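Local coordinates for ricin B lectin (Clostridium thermocellum, PDB 3VSF), which probably cleaves beta-1,3-galactan from its chain ends as a family 43 exo-beta-1,3-galactanase, and binds galactose through a ricin-type lectin module, at residues 40-45 against 344-349; 54-59 against 87-92; 300-305 against 351-356; 360-365 against 399-404. One frame throughout, in Å; residues are numbered along the deposited sequence.

Contact 1. Residues 40-45 against 344-349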
loop_
_atom_site.group_PDB
_atom_site.type_symbol
_atom_site.label_atom_id
_atom_site.label_comp_id
_atom_site.label_asym_id
_atom_site.label_seq_id
_atom_site.Cartn_x
_atom_site.Cartn_y
_atom_site.Cartn_z
ATOM N N GLY A 40 0.464 -12.267 14.845
ATOM C CA GLY A 40 1.026 -11.130 14.140
ATOM C C GLY A 40 0.071 -10.578 13.100
ATOM O O GLY A 40 0.362 -10.600 11.903
ATOM N N VAL A 41 -1.072 -10.077 13.560
ATOM C CA VAL A 41 -2.106 -9.577 12.663
ATOM C C VAL A 41 -2.381 -8.091 12.880
ATOM O O VAL A 41 -2.503 -7.629 14.014
ATOM C CB VAL A 41 -3.419 -10.369 12.827
ATOM C CG1 VAL A 41 -4.516 -9.769 11.963
ATOM C CG2 VAL A 41 -3.196 -11.834 12.482
ATOM N N ILE A 42 -2.480 -7.351 11.778
ATOM C CA ILE A 42 -2.728 -5.917 11.825
ATOM C C ILE A 42 -4.116 -5.586 11.287
ATOM O O ILE A 42 -4.575 -6.192 10.320
ATOM C CB ILE A 42 -1.688 -5.144 10.995
ATOM C CG1 ILE A 42 -0.270 -5.558 11.393
ATOM C CG2 ILE A 42 -1.880 -3.650 11.161
ATOM C CD1 ILE A 42 0.808 -4.869 10.589
ATOM N N VAL A 43 -4.778 -4.619 11.914
ATOM C CA VAL A 43 -6.097 -4.185 11.472
ATOM C C VAL A 43 -6.027 -2.801 10.834
ATOM O O VAL A 43 -5.822 -1.805 11.522
ATOM C CB VAL A 43 -7.098 -4.148 12.640
ATOM C CG1 VAL A 43 -8.485 -3.773 12.137
ATOM C CG2 VAL A 43 -7.130 -5.490 13.352
ATOM N N ASN A 44 -6.196 -2.747 9.517
ATOM C CA ASN A 44 -6.136 -1.484 8.790
ATOM C C ASN A 44 -7.302 -0.560 9.119
ATOM O O ASN A 44 -8.323 -0.997 9.651
ATOM C CB ASN A 44 -6.068 -1.731 7.282
ATOM C CG ASN A 44 -4.767 -2.383 6.858
ATOM O OD1 ASN A 44 -3.711 -2.120 7.433
ATOM N ND2 ASN A 44 -4.837 -3.240 5.848
ATOM N N GLY A 45 -7.143 0.720 8.800
ATOM C CA GLY A 45 -8.165 1.712 9.083
ATOM C C GLY A 45 -8.248 2.034 10.561
ATOM O O GLY A 45 -9.263 2.543 11.039
ATOM N N VAL A 344 -4.311 -7.917 7.992
ATOM C CA VAL A 344 -3.104 -8.442 7.365
ATOM C C VAL A 344 -2.244 -9.221 8.355
ATOM O O VAL A 344 -2.014 -8.772 9.475
ATOM C CB VAL A 344 -2.257 -7.309 6.749
ATOM C CG1 VAL A 344 -0.949 -7.858 6.199
ATOM C CG2 VAL A 344 -3.041 -6.591 5.663
ATOM N N LYS A 345 -1.772 -10.390 7.935
ATOM C CA LYS A 345 -0.878 -11.190 8.763
ATOM C C LYS A 345 0.565 -11.021 8.299
ATOM O O LYS A 345 0.853 -11.089 7.104
ATOM C CB LYS A 345 -1.271 -12.667 8.722
ATOM C CG LYS A 345 -0.523 -13.526 9.730
ATOM C CD LYS A 345 0.130 -14.729 9.069
ATOM C CE LYS A 345 0.905 -15.557 10.082
ATOM N NZ LYS A 345 1.592 -16.716 9.448
ATOM N N ILE A 346 1.467 -10.799 9.250
ATOM C CA ILE A 346 2.873 -10.582 8.930
ATOM C C ILE A 346 3.794 -11.479 9.752
ATOM O O ILE A 346 3.660 -11.573 10.971
ATOM C CB ILE A 346 3.281 -9.112 9.156
ATOM C CG1 ILE A 346 2.425 -8.180 8.299
ATOM C CG2 ILE A 346 4.756 -8.914 8.849
ATOM C CD1 ILE A 346 2.817 -6.722 8.406
ATOM N N ASP A 347 4.726 -12.138 9.071
ATOM C CA ASP A 347 5.751 -12.929 9.739
ATOM C C ASP A 347 7.124 -12.469 9.264
ATOM O O ASP A 347 7.693 -13.039 8.333
ATOM C CB ASP A 347 5.559 -14.421 9.454
ATOM C CG ASP A 347 6.367 -15.303 10.389
ATOM O OD1 ASP A 347 6.437 -14.989 11.597
ATOM O OD2 ASP A 347 6.936 -16.312 9.918
ATOM N N ALA A 348 7.645 -11.427 9.906
ATOM C CA ALA A 348 8.901 -10.808 9.497
ATOM C C ALA A 348 10.049 -11.810 9.407
ATOM O O ALA A 348 10.941 -11.671 8.569
ATOM C CB ALA A 348 9.262 -9.669 10.442
ATOM N N SER A 349 10.021 -12.817 10.273
ATOM C CA SER A 349 11.062 -13.837 10.297
ATOM C C SER A 349 11.151 -14.588 8.969
ATOM O O SER A 349 12.234 -14.750 8.410
ATOM C CB SER A 349 10.819 -14.820 11.444
ATOM O OG SER A 349 9.542 -15.425 11.336
#

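Contact 2. Residues 54-59 against 87-92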
loop_
_atom_site.group_PDB
_atom_site.type_symbol
_atom_site.label_atom_id
_atom_site.label_comp_id
_atom_site.label_asym_id
_atom_site.label_seq_id
_atom_site.Cartn_x
_atom_site.Cartn_y
_atom_site.Cartn_z
ATOM N N ASN A 54 -0.311 2.641 24.102
ATOM C CA ASN A 54 -0.623 3.980 23.615
ATOM C C ASN A 54 -0.652 4.064 22.092
ATOM O O ASN A 54 0.058 3.333 21.403
ATOM C CB ASN A 54 0.367 5.002 24.180
ATOM C CG ASN A 54 0.093 5.337 25.633
ATOM O OD1 ASN A 54 -0.375 6.431 25.952
ATOM N ND2 ASN A 54 0.376 4.392 26.522
ATOM N N VAL A 55 -1.480 4.967 21.576
ATOM C CA VAL A 55 -1.626 5.149 20.138
ATOM C C VAL A 55 -0.330 5.624 19.485
ATOM O O VAL A 55 0.235 6.647 19.871
ATOM C CB VAL A 55 -2.761 6.141 19.810
ATOM C CG1 VAL A 55 -2.673 7.369 20.707
ATOM C CG2 VAL A 55 -2.718 6.534 18.343
ATOM N N ILE A 56 0.137 4.870 18.495
ATOM C CA ILE A 56 1.331 5.239 17.742
ATOM C C ILE A 56 1.070 6.491 16.906
ATOM O O ILE A 56 0.073 6.571 16.190
ATOM C CB ILE A 56 1.790 4.092 16.818
ATOM C CG1 ILE A 56 2.170 2.861 17.644
ATOM C CG2 ILE A 56 2.957 4.536 15.949
ATOM C CD1 ILE A 56 2.634 1.683 16.813
ATOM N N HIS A 57 1.968 7.467 17.006
ATOM C CA HIS A 57 1.841 8.709 16.249
ATOM C C HIS A 57 3.042 8.942 15.337
ATOM O O HIS A 57 3.956 9.693 15.676
ATOM C CB HIS A 57 1.644 9.902 17.189
ATOM C CG HIS A 57 2.586 9.923 18.353
ATOM N ND1 HIS A 57 3.681 10.758 18.412
ATOM C CD2 HIS A 57 2.594 9.211 19.505
ATOM C CE1 HIS A 57 4.323 10.559 19.549
ATOM N NE2 HIS A 57 3.685 9.625 20.230
ATOM N N ALA A 58 3.032 8.293 14.176
ATOM C CA ALA A 58 4.110 8.435 13.201
ATOM C C ALA A 58 3.548 8.682 11.805
ATOM O O ALA A 58 3.794 7.909 10.878
ATOM C CB ALA A 58 5.001 7.203 13.211
ATOM N N HIS A 59 2.798 9.769 11.663
ATOM C CA HIS A 59 2.131 10.091 10.410
ATOM C C HIS A 59 3.122 10.488 9.320
ATOM O O HIS A 59 4.175 11.061 9.606
ATOM C CB HIS A 59 1.108 11.203 10.636
ATOM C CG HIS A 59 0.188 10.947 11.788
ATOM N ND1 HIS A 59 -0.039 9.683 12.291
ATOM C CD2 HIS A 59 -0.555 11.789 12.543
ATOM C CE1 HIS A 59 -0.885 9.758 13.301
ATOM N NE2 HIS A 59 -1.215 11.026 13.475
ATOM N N SER A 87 8.637 11.073 16.069
ATOM C CA SER A 87 8.684 9.868 16.886
ATOM C C SER A 87 9.455 8.735 16.217
ATOM O O SER A 87 9.676 8.744 15.007
ATOM C CB SER A 87 7.267 9.405 17.228
ATOM O OG SER A 87 6.523 10.452 17.826
ATOM N N CYS A 88 9.863 7.761 17.024
ATOM C CA CYS A 88 10.582 6.597 16.525
ATOM C C CYS A 88 10.154 5.338 17.268
ATOM O O CYS A 88 10.264 5.259 18.491
ATOM C CB CYS A 88 12.091 6.796 16.663
ATOM S SG CYS A 88 13.068 5.335 16.241
ATOM N N TYR A 89 9.664 4.355 16.521
ATOM C CA TYR A 89 9.232 3.093 17.109
ATOM C C TYR A 89 10.083 1.935 16.600
ATOM O O TYR A 89 10.463 1.898 15.430
ATOM C CB TYR A 89 7.751 2.847 16.816
ATOM C CG TYR A 89 6.832 3.886 17.420
ATOM C CD1 TYR A 89 6.585 5.086 16.768
ATOM C CD2 TYR A 89 6.212 3.664 18.642
ATOM C CE1 TYR A 89 5.746 6.038 17.316
ATOM C CE2 TYR A 89 5.369 4.609 19.198
ATOM C CZ TYR A 89 5.140 5.793 18.531
ATOM O OH TYR A 89 4.304 6.737 19.080
ATOM N N ARG A 90 10.376 0.991 17.488
ATOM C CA ARG A 90 11.261 -0.122 17.170
ATOM C C ARG A 90 10.539 -1.459 17.310
ATOM O O ARG A 90 9.696 -1.626 18.190
ATOM C CB ARG A 90 12.488 -0.084 18.084
ATOM C CG ARG A 90 13.452 -1.241 17.905
ATOM C CD ARG A 90 14.600 -1.141 18.896
ATOM N NE ARG A 90 14.124 -1.093 20.276
ATOM C CZ ARG A 90 14.547 -1.900 21.244
ATOM N NH1 ARG A 90 15.465 -2.821 20.988
ATOM N NH2 ARG A 90 14.054 -1.783 22.470
ATOM N N SER A 91 10.872 -2.409 16.440
ATOM C CA SER A 91 10.244 -3.726 16.475
ATOM C C SER A 91 11.002 -4.763 15.651
ATOM O O SER A 91 11.744 -4.420 14.731
ATOM C CB SER A 91 8.796 -3.638 15.988
ATOM O OG SER A 91 8.183 -4.916 15.981
ATOM N N LYS A 92 10.806 -6.033 15.992
ATOM C CA LYS A 92 11.395 -7.137 15.243
ATOM C C LYS A 92 10.325 -7.897 14.465
ATOM O O LYS A 92 10.595 -8.455 13.400
ATOM C CB LYS A 92 12.121 -8.102 16.182
ATOM C CG LYS A 92 13.408 -7.560 16.779
ATOM C CD LYS A 92 14.082 -8.611 17.650
ATOM C CE LYS A 92 15.453 -8.153 18.116
ATOM N NZ LYS A 92 16.103 -9.154 19.006
#

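Contact 3. Residues 300-305 against 351-356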
loop_
_atom_site.group_PDB
_atom_site.type_symbol
_atom_site.label_atom_id
_atom_site.label_comp_id
_atom_site.label_asym_id
_atom_site.label_seq_id
_atom_site.Cartn_x
_atom_site.Cartn_y
_atom_site.Cartn_z
ATOM N N GLY A 300 11.570 -15.677 1.701
ATOM C CA GLY A 300 11.909 -14.782 0.610
ATOM C C GLY A 300 11.769 -13.326 1.001
ATOM O O GLY A 300 12.027 -12.954 2.146
ATOM N N THR A 301 11.355 -12.496 0.049
ATOM C CA THR A 301 11.190 -11.070 0.301
ATOM C C THR A 301 9.781 -10.592 -0.043
ATOM O O THR A 301 9.287 -10.826 -1.146
ATOM C CB THR A 301 12.214 -10.234 -0.491
ATOM O OG1 THR A 301 13.541 -10.564 -0.058
ATOM C CG2 THR A 301 11.972 -8.749 -0.277
ATOM N N SER A 302 9.141 -9.924 0.912
ATOM C CA SER A 302 7.819 -9.346 0.696
ATOM C C SER A 302 7.855 -7.841 0.941
ATOM O O SER A 302 8.262 -7.388 2.008
ATOM C CB SER A 302 6.784 -10.002 1.612
ATOM O OG SER A 302 6.679 -11.389 1.354
ATOM N N TYR A 303 7.425 -7.072 -0.053
ATOM C CA TYR A 303 7.442 -5.618 0.047
ATOM C C TYR A 303 6.213 -5.079 0.774
ATOM O O TYR A 303 5.080 -5.354 0.386
ATOM C CB TYR A 303 7.567 -4.991 -1.343
ATOM C CG TYR A 303 8.914 -5.228 -1.991
ATOM C CD1 TYR A 303 9.845 -4.204 -2.097
ATOM C CD2 TYR A 303 9.260 -6.481 -2.482
ATOM C CE1 TYR A 303 11.078 -4.418 -2.684
ATOM C CE2 TYR A 303 10.490 -6.704 -3.069
ATOM C CZ TYR A 303 11.397 -5.669 -3.167
ATOM O OH TYR A 303 12.623 -5.886 -3.750
ATOM N N LEU A 304 6.450 -4.312 1.834
ATOM C CA LEU A 304 5.367 -3.755 2.639
ATOM C C LEU A 304 5.007 -2.336 2.211
ATOM O O LEU A 304 5.880 -1.491 2.020
ATOM C CB LEU A 304 5.741 -3.769 4.122
ATOM C CG LEU A 304 4.784 -3.034 5.064
ATOM C CD1 LEU A 304 3.385 -3.625 4.986
ATOM C CD2 LEU A 304 5.303 -3.067 6.494
ATOM N N TYR A 305 3.711 -2.085 2.068
ATOM C CA TYR A 305 3.214 -0.761 1.723
ATOM C C TYR A 305 2.680 -0.046 2.958
ATOM O O TYR A 305 1.914 -0.617 3.736
ATOM C CB TYR A 305 2.112 -0.861 0.665
ATOM C CG TYR A 305 1.223 0.361 0.587
ATOM C CD1 TYR A 305 1.503 1.393 -0.297
ATOM C CD2 TYR A 305 0.103 0.481 1.399
ATOM C CE1 TYR A 305 0.692 2.511 -0.371
ATOM C CE2 TYR A 305 -0.712 1.594 1.334
ATOM C CZ TYR A 305 -0.413 2.607 0.448
ATOM O OH TYR A 305 -1.224 3.715 0.380
ATOM N N GLY A 351 9.601 -13.621 6.207
ATOM C CA GLY A 351 9.517 -12.667 5.118
ATOM C C GLY A 351 8.253 -12.864 4.306
ATOM O O GLY A 351 8.290 -12.885 3.075
ATOM N N ILE A 352 7.130 -13.012 5.000
ATOM C CA ILE A 352 5.850 -13.258 4.346
ATOM C C ILE A 352 4.780 -12.270 4.798
ATOM O O ILE A 352 4.544 -12.099 5.994
ATOM C CB ILE A 352 5.346 -14.690 4.613
ATOM C CG1 ILE A 352 6.312 -15.717 4.021
ATOM C CG2 ILE A 352 3.950 -14.878 4.041
ATOM C CD1 ILE A 352 5.893 -17.153 4.251
ATOM N N ILE A 353 4.135 -11.623 3.832
ATOM C CA ILE A 353 3.036 -10.711 4.120
ATOM C C ILE A 353 1.803 -11.106 3.314
ATOM O O ILE A 353 1.780 -10.966 2.091
ATOM C CB ILE A 353 3.407 -9.251 3.799
ATOM C CG1 ILE A 353 4.751 -8.886 4.434
ATOM C CG2 ILE A 353 2.312 -8.306 4.273
ATOM C CD1 ILE A 353 5.218 -7.481 4.114
ATOM N N SER A 354 0.781 -11.604 4.001
ATOM C CA SER A 354 -0.426 -12.070 3.328
ATOM C C SER A 354 -1.697 -11.652 4.061
ATOM O O SER A 354 -1.647 -10.917 5.048
ATOM C CB SER A 354 -0.396 -13.592 3.169
ATOM O OG SER A 354 -0.399 -14.237 4.431
ATOM N N GLU A 355 -2.833 -12.130 3.565
ATOM C CA GLU A 355 -4.127 -11.809 4.150
ATOM C C GLU A 355 -4.397 -12.665 5.383
ATOM O O GLU A 355 -3.974 -13.819 5.451
ATOM C CB GLU A 355 -5.239 -12.018 3.121
ATOM C CG GLU A 355 -6.634 -11.686 3.628
ATOM C CD GLU A 355 -7.713 -11.981 2.605
ATOM O OE1 GLU A 355 -8.851 -11.497 2.783
ATOM O OE2 GLU A 355 -7.426 -12.700 1.624
ATOM N N TYR A 356 -5.097 -12.092 6.356
ATOM C CA TYR A 356 -5.509 -12.842 7.533
ATOM C C TYR A 356 -6.963 -13.278 7.411
ATOM O O TYR A 356 -7.870 -12.446 7.386
ATOM C CB TYR A 356 -5.317 -12.016 8.807
ATOM C CG TYR A 356 -5.965 -12.634 10.026
ATOM C CD1 TYR A 356 -5.428 -13.769 10.623
ATOM C CD2 TYR A 356 -7.114 -12.085 10.580
ATOM C CE1 TYR A 356 -6.019 -14.338 11.737
ATOM C CE2 TYR A 356 -7.712 -12.648 11.694
ATOM C CZ TYR A 356 -7.159 -13.775 12.268
ATOM O OH TYR A 356 -7.750 -14.338 13.376
#

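Contact 4. Residues 360-365 against 399-404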
loop_
_atom_site.group_PDB
_atom_site.type_symbol
_atom_site.label_atom_id
_atom_site.label_comp_id
_atom_site.label_asym_id
_atom_site.label_seq_id
_atom_site.Cartn_x
_atom_site.Cartn_y
_atom_site.Cartn_z
ATOM N N THR A 360 -10.830 -20.006 8.830
ATOM C CA THR A 360 -10.025 -20.810 7.912
ATOM C C THR A 360 -10.807 -21.969 7.288
ATOM O O THR A 360 -10.271 -22.720 6.472
ATOM C CB THR A 360 -8.766 -21.365 8.616
ATOM O OG1 THR A 360 -8.127 -20.316 9.354
ATOM C CG2 THR A 360 -7.783 -21.936 7.602
ATOM N N THR A 361 -12.074 -22.109 7.668
ATOM C CA THR A 361 -12.912 -23.184 7.141
ATOM C C THR A 361 -12.913 -23.198 5.613
ATOM O O THR A 361 -13.254 -22.204 4.973
ATOM C CB THR A 361 -14.364 -23.078 7.646
ATOM O OG1 THR A 361 -14.385 -23.164 9.076
ATOM C CG2 THR A 361 -15.209 -24.200 7.067
ATOM N N ARG A 362 -12.528 -24.333 5.039
ATOM C CA ARG A 362 -12.487 -24.493 3.589
ATOM C C ARG A 362 -13.822 -25.004 3.057
ATOM O O ARG A 362 -14.520 -25.759 3.733
ATOM C CB ARG A 362 -11.362 -25.450 3.196
ATOM C CG ARG A 362 -9.962 -24.911 3.451
ATOM C CD ARG A 362 -8.949 -26.042 3.521
ATOM N NE ARG A 362 -7.677 -25.693 2.893
ATOM C CZ ARG A 362 -6.681 -25.065 3.511
ATOM N NH1 ARG A 362 -6.806 -24.703 4.780
ATOM N NH2 ARG A 362 -5.561 -24.794 2.854
ATOM N N TYR A 363 -14.175 -24.593 1.843
ATOM C CA TYR A 363 -15.451 -24.983 1.252
ATOM C C TYR A 363 -15.333 -25.404 -0.210
ATOM O O TYR A 363 -14.380 -25.047 -0.902
ATOM C CB TYR A 363 -16.465 -23.842 1.357
ATOM C CG TYR A 363 -16.889 -23.496 2.765
ATOM C CD1 TYR A 363 -17.840 -24.258 3.431
ATOM C CD2 TYR A 363 -16.353 -22.397 3.422
ATOM C CE1 TYR A 363 -18.237 -23.941 4.716
ATOM C CE2 TYR A 363 -16.744 -22.072 4.707
ATOM C CZ TYR A 363 -17.686 -22.847 5.349
ATOM O OH TYR A 363 -18.078 -22.528 6.629
ATOM N N LYS A 364 -16.319 -26.171 -0.663
ATOM C CA LYS A 364 -16.487 -26.483 -2.075
ATOM C C LYS A 364 -17.882 -26.046 -2.498
ATOM O O LYS A 364 -18.850 -26.254 -1.766
ATOM C CB LYS A 364 -16.318 -27.981 -2.329
ATOM C CG LYS A 364 -14.884 -28.428 -2.559
ATOM C CD LYS A 364 -14.810 -29.939 -2.730
ATOM C CE LYS A 364 -13.415 -30.389 -3.136
ATOM N NZ LYS A 364 -13.052 -29.912 -4.499
ATOM N N LEU A 365 -17.984 -25.433 -3.671
ATOM C CA LEU A 365 -19.278 -24.996 -4.184
ATOM C C LEU A 365 -19.760 -25.923 -5.293
ATOM O O LEU A 365 -19.265 -25.871 -6.418
ATOM C CB LEU A 365 -19.203 -23.550 -4.676
ATOM C CG LEU A 365 -19.010 -22.505 -3.574
ATOM C CD1 LEU A 365 -18.844 -21.115 -4.161
ATOM C CD2 LEU A 365 -20.180 -22.542 -2.603
ATOM N N GLN A 399 -11.107 -25.127 -3.561
ATOM C CA GLN A 399 -11.375 -24.832 -2.158
ATOM C C GLN A 399 -11.451 -23.324 -1.940
ATOM O O GLN A 399 -10.648 -22.569 -2.488
ATOM C CB GLN A 399 -10.299 -25.458 -1.269
ATOM C CG GLN A 399 -10.058 -26.933 -1.557
ATOM C CD GLN A 399 -9.032 -27.553 -0.632
ATOM O OE1 GLN A 399 -8.914 -27.169 0.531
ATOM N NE2 GLN A 399 -8.277 -28.517 -1.147
ATOM N N TRP A 400 -12.419 -22.886 -1.139
ATOM C CA TRP A 400 -12.682 -21.460 -0.983
ATOM C C TRP A 400 -12.936 -21.049 0.467
ATOM O O TRP A 400 -13.644 -21.737 1.202
ATOM C CB TRP A 400 -13.878 -21.052 -1.850
ATOM C CG TRP A 400 -13.723 -21.416 -3.296
ATOM C CD1 TRP A 400 -13.941 -22.640 -3.861
ATOM C CD2 TRP A 400 -13.321 -20.549 -4.364
ATOM N NE1 TRP A 400 -13.697 -22.589 -5.211
ATOM C CE2 TRP A 400 -13.316 -21.316 -5.546
ATOM C CE3 TRP A 400 -12.965 -19.199 -4.435
ATOM C CZ2 TRP A 400 -12.968 -20.779 -6.783
ATOM C CZ3 TRP A 400 -12.621 -18.668 -5.664
ATOM C CH2 TRP A 400 -12.624 -19.456 -6.822
ATOM N N TYR A 401 -12.352 -19.922 0.867
ATOM C CA TYR A 401 -12.624 -19.336 2.174
ATOM C C TYR A 401 -13.840 -18.425 2.084
ATOM O O TYR A 401 -14.220 -17.994 0.997
ATOM C CB TYR A 401 -11.432 -18.515 2.666
ATOM C CG TYR A 401 -10.160 -19.299 2.884
ATOM C CD1 TYR A 401 -10.051 -20.208 3.927
ATOM C CD2 TYR A 401 -9.058 -19.109 2.061
ATOM C CE1 TYR A 401 -8.885 -20.920 4.133
ATOM C CE2 TYR A 401 -7.888 -19.815 2.261
ATOM C CZ TYR A 401 -7.807 -20.719 3.298
ATOM O OH TYR A 401 -6.644 -21.425 3.499
ATOM N N LEU A 402 -14.443 -18.127 3.228
ATOM C CA LEU A 402 -15.552 -17.182 3.279
ATOM C C LEU A 402 -15.301 -16.103 4.331
ATOM O O LEU A 402 -15.397 -16.360 5.531
ATOM C CB LEU A 402 -16.871 -17.903 3.557
ATOM C CG LEU A 402 -17.380 -18.848 2.467
ATOM C CD1 LEU A 402 -18.703 -19.472 2.882
ATOM C CD2 LEU A 402 -17.521 -18.121 1.138
ATOM N N VAL A 403 -14.982 -14.896 3.871
ATOM C CA VAL A 403 -14.652 -13.795 4.767
ATOM C C VAL A 403 -15.781 -12.772 4.861
ATOM O O VAL A 403 -16.056 -12.049 3.904
ATOM C CB VAL A 403 -13.368 -13.074 4.314
ATOM C CG1 VAL A 403 -13.029 -11.944 5.274
ATOM C CG2 VAL A 403 -12.214 -14.059 4.212
ATOM N N ASP A 404 -16.428 -12.714 6.021
ATOM C CA ASP A 404 -17.511 -11.765 6.255
ATOM C C ASP A 404 -17.006 -10.332 6.093
ATOM O O ASP A 404 -15.919 -9.995 6.561
ATOM C CB ASP A 404 -18.102 -11.972 7.653
ATOM C CG ASP A 404 -19.450 -11.298 7.825
ATOM O OD1 ASP A 404 -20.395 -11.973 8.288
ATOM O OD2 ASP A 404 -19.568 -10.097 7.505
#

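Contact 1. Residues 40-45 against 344-349
Ile42 and Ile346 share one shape: in each, CG1 lies opposite the carbonyl carbon and beside the backbone N (chi1 -52° and -59°), and the chain then runs on extended to CD1. Because both residues face the same side of the sheet, the two side chains converge slantwise until their CD1 methyls meet at 3.5 Å. Val344, the direct partner of Ile42 across the strands, shares this face, and its CG2 reaches the amide nitrogen of Asn44 at the strand's end. On the other face Val41 and Lys345 are paired more loosely: across the pair Val41 CG2 touches the CG of the lysine, whose chain bends at chi2 and carries the amine off past the strand, as suits an exposed place. Val41 also packs on Tyr356.

The backbones join 41-43 to 344-347 as antiparallel neighbours. Ile42 N gives a bond to Val344 O (2.7 Å), Val344 N returns one to Ile42 O (2.9 Å), and Ile346 N binds Gly40 O at 2.9 Å. Gly40, without a side chain on the flank turned to the other strand, suits this close approach. The Asn44 amide is held outside the pair, chiefly by Trp325 N, and Trp325 also packs on Ile42.

The chemistry is therefore two-sided: main-chain bonds fix the N-terminal strand in place, branched aliphatic groups seal the buried face against the propeller, and the opposite face keeps a valine and a lysine nearer to solvent.

Contact 2. Residues 54-59 against 87-92
Tyr89 and His57 meet as a T-shaped pair. The tyrosine brings its edge, hydroxyl first, to the face of the imidazole; the planes stand at 86° and the ring centroids lie 5.9 Å apart. The hydroxyl thus sits over the histidine face, and it also accepts a nearly straight hydrogen bond (169°) from the backbone, His57 N to Tyr89 OH at 3.2 Å. CG of His57 is lodged between its own N and carbonyl carbon (chi1 46°); this keeps the ring near its own N-H, so the phenol oxygen takes the N-H bond while lying over the ring.

Ile56 treats the same tyrosine differently. Its CG2 methyl lies over one ring face, 3.6 Å from the centroid of the Tyr89 ring, a CH-pi contact, while the two side chains run past each other in opposite directions. Ala58, small enough for its buried place, puts CB at 4.3 Å from Tyr89 CE1. A tyrosine suits this position because its flat ring offers a face to Ile56 and a rim carbon to Ala58, and its tip reaches a main-chain N-H. Ser87, two residues earlier, also points toward loop 54-59, and its hydroxyl is hydrogen-bonded to Glu102.

The loop 54-59 lies against strand 83-91, third strand of the four-stranded sheet made by 61-66, 69-77, 83-91 and 98-105. Tyr76 of strand 69-77 meets the His57 ring edge-to-face, Tyr99 of strand 98-105 meets the Tyr89 ring, and Tyr323 of strand 322-330 bonds through its hydroxyl to Ile56 O and Ala58 N, tying the loop to the last blade of the propeller.

Contact 3. Residues 300-305 against 351-356
Ser302 and Ile353 form the close-packed centre of this contact. The serine CB touches CG1 of Ile353 at 3.7 Å, and the isoleucine's extended arm carries CD1 onward to lie 3.7 Å from both Leu304 CB and Ser302 O. CG1 of Ile353 is opposite its carbonyl carbon (chi1 -50°), which aims this arm at 301-305. Beside the apolar cluster the Ser302 hydroxyl donates a hydrogen bond to Gly351 O, OG to O 2.8 Å, approaching from above the carbonyl plane. Serine suits the spot, being small enough to admit the isoleucine while offering a donor to the carbonyl of a buried residue.

The margin is looser. Thr301 and Ile352 turn their side chains away from the partner segment and are exposed, though Ile352 leans on Ser299. Gly351 lies where the chain swings into strand 352-355: with phi at 78° it forms, with Ile352, a G1 bulge facing Asp347. Having no side chain, it lets the Gly300 backbone draw near.

The strands pass at 61° with axes 6.4 Å apart at their closest, so the last propeller blade and the small sheet of 41-43, 343-347 and 352-355 meet by packing and are not joined edge to edge. Val344, Ile346 and Pro327 also surround Ile353. The interface thus rests on aliphatic burial, with one side-chain-to-backbone hydrogen bond to fix its position and satisfy the Gly351 carbonyl.

Contact 4. Residues 360-365 against 399-404
Arg362 lies between Gln399 and Tyr401. From its CB, 4.0 Å from Gln399 OE1, the chain passes to CG, which lies between that oxygen and Tyr401 CE1. CD then comes to 3.2 Å from Gln399 OE1, and NE gives the same oxygen a weak, bent hydrogen bond (3.0 Å, 129°). A bend at chi3 turns the guanidinium so that OE1 lies at its edge, in plane, while the Tyr401 hydroxyl lies over one face, 3.5 Å from Arg362 NH1. The arginine and tyrosine run side by side in the same direction. Gln399 suits the place with two-ended polarity, its NE2 being bonded to Ser395 O.

Next along the chain, Tyr363 and Trp400 make a single antiparallel bridge: Trp400 N donates to Tyr363 O at 2.9 Å, and the return bond, Tyr363 N to Trp400 O, is weak. Leu402 CD1 lies off-centre against the Tyr363 ring, 3.7 Å from its CE2, and Leu496 packs on both.

Trp400 closes the Gln-x-Trp signature of ricin-type beta-trefoils. Its indole N-H bonds to Leu374 O, and its side chain lies about 9 Å from that of the galactose-binding Asp422. The contact thus grades from a polar rim, where arginine, amide and phenol are loosely matched, to an aromatic and aliphatic patch anchored by the buried Trp400; its firmness probably comes more from that packing and the backbone bridge than from the weak arginine bond.

In the fold
From the N terminus, strand 41-43 waits almost three hundred residues before contact 1 pairs it with 343-347, closing a loop that holds all five four-stranded blades of the propeller. Contact 2 is nested inside that loop, fastening the segment leading into the first blade to that blade's third strand. Contact 3 opens within the loop, on the last blade, and closes beyond it at 351-356, so it crosses contact 1; strands 343-347 and 352-355 are neighbours in the small three-stranded sheet that both contacts reach. The chain then enters the lectin domain, where contact 4 follows in series and closes a short loop within the beta-trefoil, with its centre about 22 Å from that of contact 3.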